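Local coordinates for ABC transporter, substrate binding protein (Agrobacterium tumefaciens, PDB 3C9H) that probably captures a solute in the periplasm and hands it to the membrane part of an ABC importer, and binds a magnesium ion, at residues Ala47-Glu52 against Arg295-Pro300; Phe90-Ala95 against Ala131-Pro136; Ala121-Arg126 against Pro300-Glu305; Met285-Gln290 against Pro304-Glu309. All blocks are in the same frame, centred on the assembly; numbering follows the deposited sequence.

Contact 1 (Ala47-Glu52 against Arg295-Pro300)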
loop_
_atom_site.group_PDB
_atom_site.type_symbol
_atom_site.label_atom_id
_atom_site.label_comp_id
_atom_site.label_asym_id
_atom_site.label_seq_id
_atom_site.Cartn_x
_atom_site.Cartn_y
_atom_site.Cartn_z
ATOM N N ALA A 47 -3.921 -1.515 -11.880
ATOM C CA ALA A 47 -3.233 -0.384 -12.479
ATOM C C ALA A 47 -3.686 -0.099 -13.928
ATOM O O ALA A 47 -3.553 1.019 -14.417
ATOM C CB ALA A 47 -1.716 -0.592 -12.412
ATOM N N THR A 48 -4.249 -1.106 -14.592
ATOM C CA THR A 48 -4.516 -1.039 -16.019
ATOM C C THR A 48 -5.407 0.129 -16.428
ATOM O O THR A 48 -5.082 0.798 -17.383
ATOM C CB THR A 48 -4.996 -2.443 -16.542
ATOM O OG1 THR A 48 -3.897 -3.355 -16.384
ATOM C CG2 THR A 48 -5.400 -2.401 -18.022
ATOM N N PRO A 49 -6.506 0.405 -15.699
ATOM C CA PRO A 49 -7.341 1.587 -15.997
ATOM C C PRO A 49 -6.601 2.947 -15.882
ATOM O O PRO A 49 -6.901 3.897 -16.628
ATOM C CB PRO A 49 -8.468 1.485 -14.961
ATOM C CG PRO A 49 -8.586 0.032 -14.668
ATOM C CD PRO A 49 -7.109 -0.404 -14.625
ATOM N N MET A 50 -5.649 3.036 -14.966
ATOM C CA MET A 50 -4.805 4.239 -14.874
ATOM C C MET A 50 -3.884 4.342 -16.084
ATOM O O MET A 50 -3.764 5.424 -16.697
ATOM C CB MET A 50 -4.009 4.278 -13.574
ATOM C CG MET A 50 -4.858 4.417 -12.320
ATOM S SD MET A 50 -5.901 5.901 -12.161
ATOM C CE MET A 50 -4.606 7.091 -11.814
ATOM N N ILE A 51 -3.260 3.221 -16.438
ATOM C CA ILE A 51 -2.408 3.170 -17.615
ATOM C C ILE A 51 -3.212 3.536 -18.885
ATOM O O ILE A 51 -2.769 4.333 -19.701
ATOM C CB ILE A 51 -1.711 1.801 -17.738
ATOM C CG1 ILE A 51 -0.728 1.596 -16.570
ATOM C CG2 ILE A 51 -0.957 1.704 -19.039
ATOM C CD1 ILE A 51 -0.364 0.153 -16.251
ATOM N N GLU A 52 -4.392 2.945 -19.040
ATOM C CA GLU A 52 -5.241 3.237 -20.201
ATOM C C GLU A 52 -5.639 4.710 -20.246
ATOM O O GLU A 52 -5.607 5.324 -21.309
ATOM C CB GLU A 52 -6.474 2.340 -20.196
ATOM C CG GLU A 52 -6.117 0.886 -20.521
ATOM C CD GLU A 52 -7.259 -0.110 -20.292
ATOM O OE1 GLU A 52 -8.303 0.270 -19.690
ATOM O OE2 GLU A 52 -7.074 -1.293 -20.686
ATOM N N ARG A 295 -13.422 5.819 -8.335
ATOM C CA ARG A 295 -14.658 5.282 -8.902
ATOM C C ARG A 295 -14.491 3.918 -9.525
ATOM O O ARG A 295 -15.480 3.171 -9.638
ATOM C CB ARG A 295 -15.233 6.236 -9.938
ATOM C CG ARG A 295 -15.385 7.641 -9.434
ATOM C CD ARG A 295 -16.755 7.980 -8.860
ATOM N NE ARG A 295 -16.920 9.440 -8.851
ATOM C CZ ARG A 295 -16.344 10.279 -7.980
ATOM N NH1 ARG A 295 -15.583 9.831 -6.977
ATOM N NH2 ARG A 295 -16.559 11.590 -8.100
ATOM N N GLN A 296 -13.271 3.584 -9.939
ATOM C CA GLN A 296 -13.025 2.309 -10.607
ATOM C C GLN A 296 -12.242 1.325 -9.770
ATOM O O GLN A 296 -12.575 0.136 -9.777
ATOM C CB GLN A 296 -12.343 2.505 -11.960
ATOM C CG GLN A 296 -13.282 3.093 -12.995
ATOM C CD GLN A 296 -12.641 3.248 -14.371
ATOM O OE1 GLN A 296 -11.986 2.338 -14.879
ATOM N NE2 GLN A 296 -12.852 4.406 -14.985
ATOM N N LEU A 297 -11.228 1.793 -9.039
ATOM C CA LEU A 297 -10.285 0.886 -8.387
ATOM C C LEU A 297 -10.521 0.727 -6.889
ATOM O O LEU A 297 -9.737 0.060 -6.212
ATOM C CB LEU A 297 -8.830 1.358 -8.630
ATOM C CG LEU A 297 -8.424 1.875 -10.018
ATOM C CD1 LEU A 297 -6.933 2.196 -10.064
ATOM C CD2 LEU A 297 -8.811 0.876 -11.095
ATOM N N GLN A 298 -11.566 1.358 -6.347
ATOM C CA GLN A 298 -11.810 1.313 -4.902
ATOM C C GLN A 298 -10.598 1.802 -4.105
ATOM O O GLN A 298 -10.332 1.327 -3.009
ATOM C CB GLN A 298 -12.160 -0.122 -4.465
ATOM C CG GLN A 298 -13.441 -0.665 -5.050
ATOM C CD GLN A 298 -14.620 -0.303 -4.196
ATOM O OE1 GLN A 298 -14.766 0.848 -3.760
ATOM N NE2 GLN A 298 -15.470 -1.277 -3.937
ATOM N N ILE A 299 -9.858 2.760 -4.677
ATOM C CA ILE A 299 -8.722 3.365 -4.017
ATOM C C ILE A 299 -9.111 4.827 -3.715
ATOM O O ILE A 299 -9.289 5.631 -4.650
ATOM C CB ILE A 299 -7.496 3.317 -4.897
ATOM C CG1 ILE A 299 -7.099 1.850 -5.146
ATOM C CG2 ILE A 299 -6.370 4.141 -4.248
ATOM C CD1 ILE A 299 -5.904 1.691 -6.078
ATOM N N PRO A 300 -9.350 5.144 -2.437
ATOM C CA PRO A 300 -9.801 6.500 -2.138
ATOM C C PRO A 300 -8.800 7.613 -2.501
ATOM O O PRO A 300 -7.584 7.468 -2.299
ATOM C CB PRO A 300 -10.112 6.439 -0.637
ATOM C CG PRO A 300 -10.390 4.958 -0.373
ATOM C CD PRO A 300 -9.377 4.284 -1.236
#
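P49 and M50 of helix 44-57 meet the run Q296-L297, where helix 287-296 runs out into the following loop. P49 touches both Q296 and L297, and M50 touches L297. The contact belongs to a periplasmic binding protein fold. Helix 44-57 starts just after S41 and D43, which bind the magnesium ion, and the side chain of L297 lies about 12 Å from that metal.

P49 can be followed round its ring. Its CB lies 3.6 Å from Q296 OE1 and also faces the CD2 methyl of L297. Its CG, the tip of the ring, sits 3.7 Å from L297 CD2. CD then turns back to the backbone and still passes 4.1 Å from L297 CD2. One leucine methyl therefore meets three carbons of the proline ring.

Q296 reaches over with its chain extended beyond CG, which brings OE1 beside the proline. That approach is van der Waals contact, not a hydrogen bond. The helix is kinked here. P49 has no N-H to give, and M50 N makes a weak bond of 3.0 Å to A47 O. I292 of helix 287-296 also touches P49 and M50, and M293 touches M50.

L297 points its CG away from its own carbonyl carbon (chi1 -41°), and its two methyls divide the work. CD2 takes the proline, while CD1 lies 3.8 Å from M50 CG.

Contact 2 (Phe90-Ala95 against Ala131-Pro136)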
loop_
_atom_site.group_PDB
_atom_site.type_symbol
_atom_site.label_atom_id
_atom_site.label_comp_id
_atom_site.label_asym_id
_atom_site.label_seq_id
_atom_site.Cartn_x
_atom_site.Cartn_y
_atom_site.Cartn_z
ATOM N N PHE A 90 9.224 6.901 -12.999
ATOM C CA PHE A 90 8.221 7.062 -11.937
ATOM C C PHE A 90 8.275 5.865 -10.988
ATOM O O PHE A 90 8.295 4.704 -11.435
ATOM C CB PHE A 90 6.811 7.210 -12.538
ATOM C CG PHE A 90 5.756 7.634 -11.540
ATOM C CD1 PHE A 90 5.833 8.842 -10.870
ATOM C CD2 PHE A 90 4.684 6.824 -11.280
ATOM C CE1 PHE A 90 4.844 9.198 -9.941
ATOM C CE2 PHE A 90 3.693 7.183 -10.366
ATOM C CZ PHE A 90 3.789 8.378 -9.697
ATOM N N ALA A 91 8.337 6.153 -9.682
ATOM C CA ALA A 91 8.321 5.157 -8.644
ATOM C C ALA A 91 7.065 5.376 -7.846
ATOM O O ALA A 91 6.806 6.490 -7.369
ATOM C CB ALA A 91 9.557 5.274 -7.737
ATOM N N PHE A 92 6.286 4.330 -7.676
ATOM C CA PHE A 92 4.982 4.418 -7.007
ATOM C C PHE A 92 4.852 3.280 -6.000
ATOM O O PHE A 92 4.783 2.095 -6.391
ATOM C CB PHE A 92 3.896 4.366 -8.081
ATOM C CG PHE A 92 2.484 4.632 -7.562
ATOM C CD1 PHE A 92 2.194 5.782 -6.876
ATOM C CD2 PHE A 92 1.446 3.745 -7.850
ATOM C CE1 PHE A 92 0.918 6.044 -6.420
ATOM C CE2 PHE A 92 0.158 4.015 -7.406
ATOM C CZ PHE A 92 -0.085 5.175 -6.685
ATOM N N SER A 93 4.823 3.621 -4.705
ATOM C CA SER A 93 4.972 2.644 -3.639
ATOM C C SER A 93 4.144 2.963 -2.412
ATOM O O SER A 93 4.034 4.128 -1.997
ATOM C CB SER A 93 6.437 2.580 -3.228
ATOM O OG SER A 93 6.639 1.674 -2.169
ATOM N N SER A 94 3.601 1.902 -1.832
ATOM C CA SER A 94 2.870 1.946 -0.599
ATOM C C SER A 94 3.814 1.921 0.612
ATOM O O SER A 94 3.359 2.116 1.744
ATOM C CB SER A 94 1.873 0.803 -0.526
ATOM O OG SER A 94 2.506 -0.426 -0.798
ATOM N N ALA A 95 5.106 1.679 0.378
ATOM C CA ALA A 95 6.089 1.738 1.460
ATOM C C ALA A 95 6.542 3.210 1.660
ATOM O O ALA A 95 7.586 3.651 1.180
ATOM C CB ALA A 95 7.246 0.771 1.254
ATOM N N ALA A 131 1.869 11.934 -1.732
ATOM C CA ALA A 131 0.919 10.911 -1.320
ATOM C C ALA A 131 -0.283 11.024 -2.224
ATOM O O ALA A 131 -0.870 12.113 -2.347
ATOM C CB ALA A 131 0.469 11.138 0.136
ATOM N N LEU A 132 -0.695 9.926 -2.831
ATOM C CA LEU A 132 -1.735 9.979 -3.889
ATOM C C LEU A 132 -3.048 9.242 -3.631
ATOM O O LEU A 132 -4.003 9.403 -4.409
ATOM C CB LEU A 132 -1.136 9.493 -5.222
ATOM C CG LEU A 132 0.087 10.288 -5.694
ATOM C CD1 LEU A 132 0.814 9.544 -6.856
ATOM C CD2 LEU A 132 -0.328 11.696 -6.111
ATOM N N THR A 133 -3.078 8.413 -2.581
ATOM C CA THR A 133 -4.216 7.581 -2.243
ATOM C C THR A 133 -4.402 7.625 -0.727
ATOM O O THR A 133 -3.547 8.133 -0.005
ATOM C CB THR A 133 -3.971 6.104 -2.634
ATOM O OG1 THR A 133 -2.953 5.536 -1.779
ATOM C CG2 THR A 133 -3.563 5.975 -4.122
ATOM N N PHE A 134 -5.493 7.037 -0.255
ATOM C CA PHE A 134 -5.809 6.988 1.187
ATOM C C PHE A 134 -6.437 5.597 1.432
ATOM O O PHE A 134 -7.625 5.403 1.204
ATOM C CB PHE A 134 -6.774 8.160 1.472
ATOM C CG PHE A 134 -6.927 8.529 2.926
ATOM C CD1 PHE A 134 -5.949 9.275 3.579
ATOM C CD2 PHE A 134 -8.073 8.173 3.620
ATOM C CE1 PHE A 134 -6.106 9.642 4.930
ATOM C CE2 PHE A 134 -8.241 8.527 4.964
ATOM C CZ PHE A 134 -7.256 9.262 5.616
ATOM N N GLU A 135 -5.614 4.623 1.832
ATOM C CA GLU A 135 -5.999 3.177 1.867
ATOM C C GLU A 135 -5.810 2.524 3.245
ATOM O O GLU A 135 -4.728 2.574 3.790
ATOM C CB GLU A 135 -5.173 2.400 0.826
ATOM C CG GLU A 135 -5.544 2.757 -0.622
ATOM C CD GLU A 135 -4.556 2.180 -1.615
ATOM O OE1 GLU A 135 -4.595 0.948 -1.828
ATOM O OE2 GLU A 135 -3.710 2.942 -2.135
ATOM N N PRO A 136 -6.877 1.939 3.825
ATOM C CA PRO A 136 -6.786 1.364 5.166
ATOM C C PRO A 136 -6.277 -0.079 5.203
ATOM O O PRO A 136 -6.413 -0.806 4.216
ATOM C CB PRO A 136 -8.225 1.412 5.658
ATOM C CG PRO A 136 -9.039 1.146 4.409
ATOM C CD PRO A 136 -8.249 1.886 3.301
#
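F92 and L132 are the closest backbone pair, with F92 CA and L132 CA 9.3 Å apart, so strand 90-93 and the loop 132-134 meet through side chains alone. Strands 90-93 and 129-131 both pair antiparallel with strand 258-268.

L132 CD1 carries most of the contact. It lies 3.5 Å from F92 CE1 and 4.0 Å from F92 CD1, approaching the ring at a slant. The same methyl sits near the plane of the F90 ring, at its edge, 4.3 Å from F90 CZ. One leucine methyl thus touches two phenylalanines two residues apart on the strand. F92 sets its CG opposite the backbone N (chi1 -172°), which carries the ring across to the loop. T133 CG2 comes to the edge of that ring, 4.4 Å from F92 CZ. F284 meets F92 edge-to-face and also touches L132.

The polar end of T133 turns to its own segment. T133 OG1 donates over 2.7 Å to the anti lone pair of E135 OE2. R263 NE forms a salt bridge to the same OE2, and S237 OG bonds OE1. These partners satisfy a buried carboxylate.

At the end of strand 90-93, S93 OG accepts from A95 N at 3.0 Å, an ST turn just before helix 96-104. S94 N makes a weak bond to S41 OG, a magnesium ligand. The arrangement is consistent with the core of a type II periplasmic binding protein, where strand 135-142 begins, probably one of the strands that run between the lobes.

Contact 3 (Ala121-Arg126 against Pro300-Glu305)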
loop_
_atom_site.group_PDB
_atom_site.type_symbol
_atom_site.label_atom_id
_atom_site.label_comp_id
_atom_site.label_asym_id
_atom_site.label_seq_id
_atom_site.Cartn_x
_atom_site.Cartn_y
_atom_site.Cartn_z
ATOM N N ALA A 121 -1.316 19.622 2.069
ATOM C CA ALA A 121 0.021 19.860 2.602
ATOM C C ALA A 121 0.632 18.612 3.247
ATOM O O ALA A 121 1.834 18.333 3.096
ATOM C CB ALA A 121 -0.016 21.054 3.601
ATOM N N TRP A 122 -0.186 17.858 3.958
ATOM C CA TRP A 122 0.259 16.599 4.548
ATOM C C TRP A 122 0.775 15.600 3.495
ATOM O O TRP A 122 1.559 14.720 3.811
ATOM C CB TRP A 122 -0.882 15.946 5.340
ATOM C CG TRP A 122 -2.028 15.411 4.538
ATOM C CD1 TRP A 122 -3.208 16.042 4.285
ATOM C CD2 TRP A 122 -2.136 14.108 3.934
ATOM N NE1 TRP A 122 -4.024 15.240 3.536
ATOM C CE2 TRP A 122 -3.388 14.045 3.306
ATOM C CE3 TRP A 122 -1.283 13.000 3.852
ATOM C CZ2 TRP A 122 -3.823 12.919 2.628
ATOM C CZ3 TRP A 122 -1.692 11.903 3.132
ATOM C CH2 TRP A 122 -2.960 11.856 2.551
ATOM N N ALA A 123 0.299 15.745 2.269
ATOM C CA ALA A 123 0.512 14.791 1.190
ATOM C C ALA A 123 1.621 15.233 0.227
ATOM O O ALA A 123 1.794 14.648 -0.844
ATOM C CB ALA A 123 -0.812 14.538 0.440
ATOM N N ASN A 124 2.400 16.240 0.621
ATOM C CA ASN A 124 3.465 16.764 -0.222
ATOM C C ASN A 124 4.743 17.012 0.584
ATOM O O ASN A 124 4.760 17.882 1.460
ATOM C CB ASN A 124 2.981 18.070 -0.846
ATOM C CG ASN A 124 4.002 18.707 -1.751
ATOM O OD1 ASN A 124 5.136 18.256 -1.840
ATOM N ND2 ASN A 124 3.596 19.765 -2.431
ATOM N N TRP A 125 5.793 16.245 0.301
ATOM C CA TRP A 125 7.142 16.531 0.802
ATOM C C TRP A 125 7.966 17.221 -0.300
ATOM O O TRP A 125 8.351 16.594 -1.277
ATOM C CB TRP A 125 7.868 15.257 1.262
ATOM C CG TRP A 125 9.180 15.544 1.978
ATOM C CD1 TRP A 125 9.327 16.001 3.259
ATOM C CD2 TRP A 125 10.522 15.416 1.448
ATOM N NE1 TRP A 125 10.661 16.162 3.556
ATOM C CE2 TRP A 125 11.411 15.817 2.465
ATOM C CE3 TRP A 125 11.050 15.041 0.203
ATOM C CZ2 TRP A 125 12.813 15.821 2.288
ATOM C CZ3 TRP A 125 12.449 15.040 0.028
ATOM C CH2 TRP A 125 13.306 15.424 1.059
ATOM N N ARG A 126 8.167 18.529 -0.144
ATOM C CA ARG A 126 9.062 19.325 -0.995
ATOM C C ARG A 126 8.836 19.242 -2.484
ATOM O O ARG A 126 9.796 19.302 -3.251
ATOM C CB ARG A 126 10.506 18.936 -0.718
ATOM C CG ARG A 126 10.890 19.141 0.712
ATOM C CD ARG A 126 12.373 19.089 0.836
ATOM N NE ARG A 126 12.790 19.403 2.190
ATOM C CZ ARG A 126 13.973 19.076 2.714
ATOM N NH1 ARG A 126 14.884 18.389 2.015
ATOM N NH2 ARG A 126 14.230 19.417 3.966
ATOM N N PRO A 300 -9.350 5.144 -2.437
ATOM C CA PRO A 300 -9.801 6.500 -2.138
ATOM C C PRO A 300 -8.800 7.613 -2.501
ATOM O O PRO A 300 -7.584 7.468 -2.299
ATOM C CB PRO A 300 -10.112 6.439 -0.637
ATOM C CG PRO A 300 -10.390 4.958 -0.373
ATOM C CD PRO A 300 -9.377 4.284 -1.236
ATOM N N ALA A 301 -9.346 8.678 -3.070
ATOM C CA ALA A 301 -8.589 9.787 -3.650
ATOM C C ALA A 301 -8.155 10.805 -2.583
ATOM O O ALA A 301 -8.821 10.976 -1.550
ATOM C CB ALA A 301 -9.439 10.491 -4.738
ATOM N N VAL A 302 -7.041 11.464 -2.861
ATOM C CA VAL A 302 -6.505 12.568 -2.059
ATOM C C VAL A 302 -6.771 13.957 -2.711
ATOM O O VAL A 302 -6.729 14.974 -2.020
ATOM C CB VAL A 302 -4.983 12.344 -1.817
ATOM C CG1 VAL A 302 -4.302 13.572 -1.226
ATOM C CG2 VAL A 302 -4.771 11.143 -0.911
ATOM N N SER A 303 -7.067 14.010 -4.012
ATOM C CA SER A 303 -7.185 15.297 -4.711
ATOM C C SER A 303 -8.305 16.140 -4.119
ATOM O O SER A 303 -9.406 15.636 -3.941
ATOM C CB SER A 303 -7.484 15.130 -6.198
ATOM O OG SER A 303 -7.948 16.379 -6.730
ATOM N N PRO A 304 -8.040 17.440 -3.866
ATOM C CA PRO A 304 -9.114 18.286 -3.363
ATOM C C PRO A 304 -10.201 18.545 -4.433
ATOM O O PRO A 304 -11.257 19.096 -4.120
ATOM C CB PRO A 304 -8.386 19.575 -2.951
ATOM C CG PRO A 304 -7.160 19.634 -3.793
ATOM C CD PRO A 304 -6.777 18.190 -4.067
ATOM N N GLU A 305 -9.944 18.153 -5.674
ATOM C CA GLU A 305 -10.925 18.252 -6.750
ATOM C C GLU A 305 -11.911 17.096 -6.860
ATOM O O GLU A 305 -12.839 17.172 -7.665
ATOM C CB GLU A 305 -10.205 18.351 -8.087
ATOM C CG GLU A 305 -9.285 19.529 -8.196
ATOM C CD GLU A 305 -8.734 19.644 -9.597
ATOM O OE1 GLU A 305 -7.866 18.811 -9.988
ATOM O OE2 GLU A 305 -9.199 20.543 -10.319
#
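W122 and A123, just ahead of the beta-hairpin formed by strands 124-125 and 129-131, receive V302 from the long loop between helices 287-296 and 312-319. V302 is the one residue of 300-305 that touches 121-126.

Both methyls touch the indole, and CG1 also reaches A123. V302 CG1 lies 3.9 Å from W122 CZ2 and 4.0 Å from A123 CB. V302 CG2 lies 4.0 Å from W122 CH2 and 4.1 Å from W122 CZ2. The valine and the indole arrive from opposite directions and meet obliquely at the six-membered ring. V302 CG1 stands opposite its backbone N (chi1 169°), which puts this methyl within reach of both W122 CZ2 and A123 CB.

W122 has its CG between the backbone N and the carbonyl carbon (chi1 69°). This brings one face of the indole under the next residue, with A123 CB 3.6 Å above the plane, over its centre. A123 CB is thus packed against both the tryptophan and the valine.

The hairpin belongs to the sheet region of the binding-protein fold, where strand 129-131 pairs with strand 258-268. A123 is tied by a backbone bond to A131, and W122 to V328. At the hairpin turn, N124 OD1 accepts from N127 N.

W119 packs on V302 and S303. After V302 the chain bends in an ST turn, with E305 N giving its hydrogen to S303 OG over 2.9 Å at an angle of 149°.

Contact 4 (Met285-Gln290 against Pro304-Glu309)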
loop_
_atom_site.group_PDB
_atom_site.type_symbol
_atom_site.label_atom_id
_atom_site.label_comp_id
_atom_site.label_asym_id
_atom_site.label_seq_id
_atom_site.Cartn_x
_atom_site.Cartn_y
_atom_site.Cartn_z
ATOM N N MET A 285 -2.268 12.783 -10.257
ATOM C CA MET A 285 -2.710 13.865 -9.360
ATOM C C MET A 285 -3.973 14.558 -9.883
ATOM O O MET A 285 -4.661 15.245 -9.113
ATOM C CB MET A 285 -1.601 14.923 -9.198
ATOM C CG MET A 285 -0.343 14.484 -8.402
ATOM S SD MET A 285 0.990 15.721 -8.410
ATOM C CE MET A 285 0.363 16.826 -7.138
ATOM N N SER A 286 -4.259 14.368 -11.179
ATOM C CA SER A 286 -5.321 15.078 -11.908
ATOM C C SER A 286 -6.723 14.671 -11.426
ATOM O O SER A 286 -6.908 13.579 -10.887
ATOM C CB SER A 286 -5.207 14.819 -13.429
ATOM O OG SER A 286 -5.594 13.489 -13.794
ATOM N N LYS A 287 -7.710 15.533 -11.644
ATOM C CA LYS A 287 -9.102 15.157 -11.366
ATOM C C LYS A 287 -9.471 13.860 -12.074
ATOM O O LYS A 287 -10.051 12.967 -11.445
ATOM C CB LYS A 287 -10.080 16.275 -11.738
ATOM C CG LYS A 287 -11.471 16.056 -11.182
ATOM C CD LYS A 287 -12.412 17.175 -11.593
ATOM C CE LYS A 287 -13.805 16.958 -11.017
ATOM N NZ LYS A 287 -14.617 18.211 -11.140
ATOM N N GLU A 288 -9.108 13.736 -13.354
ATOM C CA GLU A 288 -9.395 12.535 -14.143
ATOM C C GLU A 288 -8.777 11.279 -13.528
ATOM O O GLU A 288 -9.462 10.292 -13.318
ATOM C CB GLU A 288 -8.919 12.670 -15.608
ATOM C CG GLU A 288 -9.425 11.516 -16.530
ATOM C CD GLU A 288 -8.694 11.388 -17.891
ATOM O OE1 GLU A 288 -8.134 12.396 -18.405
ATOM O OE2 GLU A 288 -8.692 10.257 -18.456
ATOM N N GLY A 289 -7.476 11.324 -13.256
ATOM C CA GLY A 289 -6.774 10.180 -12.722
ATOM C C GLY A 289 -7.287 9.777 -11.347
ATOM O O GLY A 289 -7.552 8.607 -11.087
ATOM N N GLN A 290 -7.452 10.768 -10.479
ATOM C CA GLN A 290 -7.974 10.535 -9.131
ATOM C C GLN A 290 -9.419 10.028 -9.121
ATOM O O GLN A 290 -9.804 9.282 -8.219
ATOM C CB GLN A 290 -7.836 11.812 -8.289
ATOM C CG GLN A 290 -6.380 12.192 -7.975
ATOM C CD GLN A 290 -5.814 11.563 -6.704
ATOM O OE1 GLN A 290 -4.722 10.967 -6.731
ATOM N NE2 GLN A 290 -6.541 11.677 -5.599
ATOM N N PRO A 304 -8.040 17.440 -3.866
ATOM C CA PRO A 304 -9.114 18.286 -3.363
ATOM C C PRO A 304 -10.201 18.545 -4.433
ATOM O O PRO A 304 -11.257 19.096 -4.120
ATOM C CB PRO A 304 -8.386 19.575 -2.951
ATOM C CG PRO A 304 -7.160 19.634 -3.793
ATOM C CD PRO A 304 -6.777 18.190 -4.067
ATOM N N GLU A 305 -9.944 18.153 -5.674
ATOM C CA GLU A 305 -10.925 18.252 -6.750
ATOM C C GLU A 305 -11.911 17.096 -6.860
ATOM O O GLU A 305 -12.839 17.172 -7.665
ATOM C CB GLU A 305 -10.205 18.351 -8.087
ATOM C CG GLU A 305 -9.285 19.529 -8.196
ATOM C CD GLU A 305 -8.734 19.644 -9.597
ATOM O OE1 GLU A 305 -7.866 18.811 -9.988
ATOM O OE2 GLU A 305 -9.199 20.543 -10.319
ATOM N N VAL A 306 -11.721 16.026 -6.091
ATOM C CA VAL A 306 -12.585 14.850 -6.199
ATOM C C VAL A 306 -13.514 14.722 -4.970
ATOM O O VAL A 306 -13.067 14.788 -3.822
ATOM C CB VAL A 306 -11.737 13.573 -6.459
ATOM C CG1 VAL A 306 -12.614 12.306 -6.575
ATOM C CG2 VAL A 306 -10.876 13.772 -7.719
ATOM N N ALA A 307 -14.814 14.586 -5.244
ATOM C CA ALA A 307 -15.863 14.466 -4.215
ATOM C C ALA A 307 -16.415 13.058 -4.219
ATOM O O ALA A 307 -16.275 12.344 -5.198
ATOM C CB ALA A 307 -17.001 15.469 -4.479
ATOM N N GLY A 308 -17.016 12.654 -3.106
ATOM C CA GLY A 308 -17.684 11.355 -3.013
ATOM C C GLY A 308 -17.188 10.546 -1.837
ATOM O O GLY A 308 -16.392 11.029 -1.032
ATOM N N GLU A 309 -17.657 9.306 -1.733
ATOM C CA GLU A 309 -17.388 8.503 -0.537
ATOM C C GLU A 309 -15.966 7.932 -0.529
ATOM O O GLU A 309 -15.343 7.821 0.533
ATOM C CB GLU A 309 -18.459 7.415 -0.357
ATOM C CG GLU A 309 -18.317 6.195 -1.221
ATOM C CD GLU A 309 -19.306 5.081 -0.827
ATOM O OE1 GLU A 309 -20.501 5.382 -0.566
ATOM O OE2 GLU A 309 -18.884 3.903 -0.784
HETATM O O HOH W 1 -6.984 18.127 -12.574
#
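K287 lies crosswise to E305, with its aliphatic chain running over the E305 carbonyl rather than up to the carboxylate. With CG opposite its backbone N (chi1 -167°) and the rest extended, K287 passes E305 O with several carbons, CE being nearest at 3.5 Å. K287 NZ stays 6.0 Å from E305 OE2, so the opposite charges make no salt bridge.

The E305 carboxylate turns to the start of the helix instead. Its OE1 lies 3.8 Å from K287 CB. A water accepts from K287 N at 2.8 Å and donates to E305 OE1, also at 2.8 Å. The group lies by the N-terminal end of helix 287-296, whose dipole would probably stabilise the negative charge.

V306 CG2 sits 3.7 Å from Q290 CB and 3.9 Å from the backbone K287 O, and so spans one turn of the helix. T291 and R295 also touch V306.

S286 separates helix 274-285 from helix 287-296. Its OG accepts from G289 N at 2.9 Å, with an angle of 165°, and bonds to F283 O. The helix starts with a serine N-cap, and the loop 304-309, which follows the helix in sequence, folds back against that first turn.

The centres of the four contacts lie 10 to 17 Å apart. Contacts 3 and 4 are the closest pair, and contacts 1 and 3 the furthest apart. Contacts 1 and 4 share helix 287-296, and M50 SD packs on G289 O. Contact 2 is nested inside the loop closed by contact 1, while contact 3 crosses both. P300 O bonds to F134 N, tying the run 295-309 to the segment 131-136. This late run packs against helix 44-57 and the W122-A123 region in contacts 1 and 3 and against its own helix in contact 4, while contact 2 joins two earlier segments beside it. Contacts 1 and 2 lie near the magnesium site.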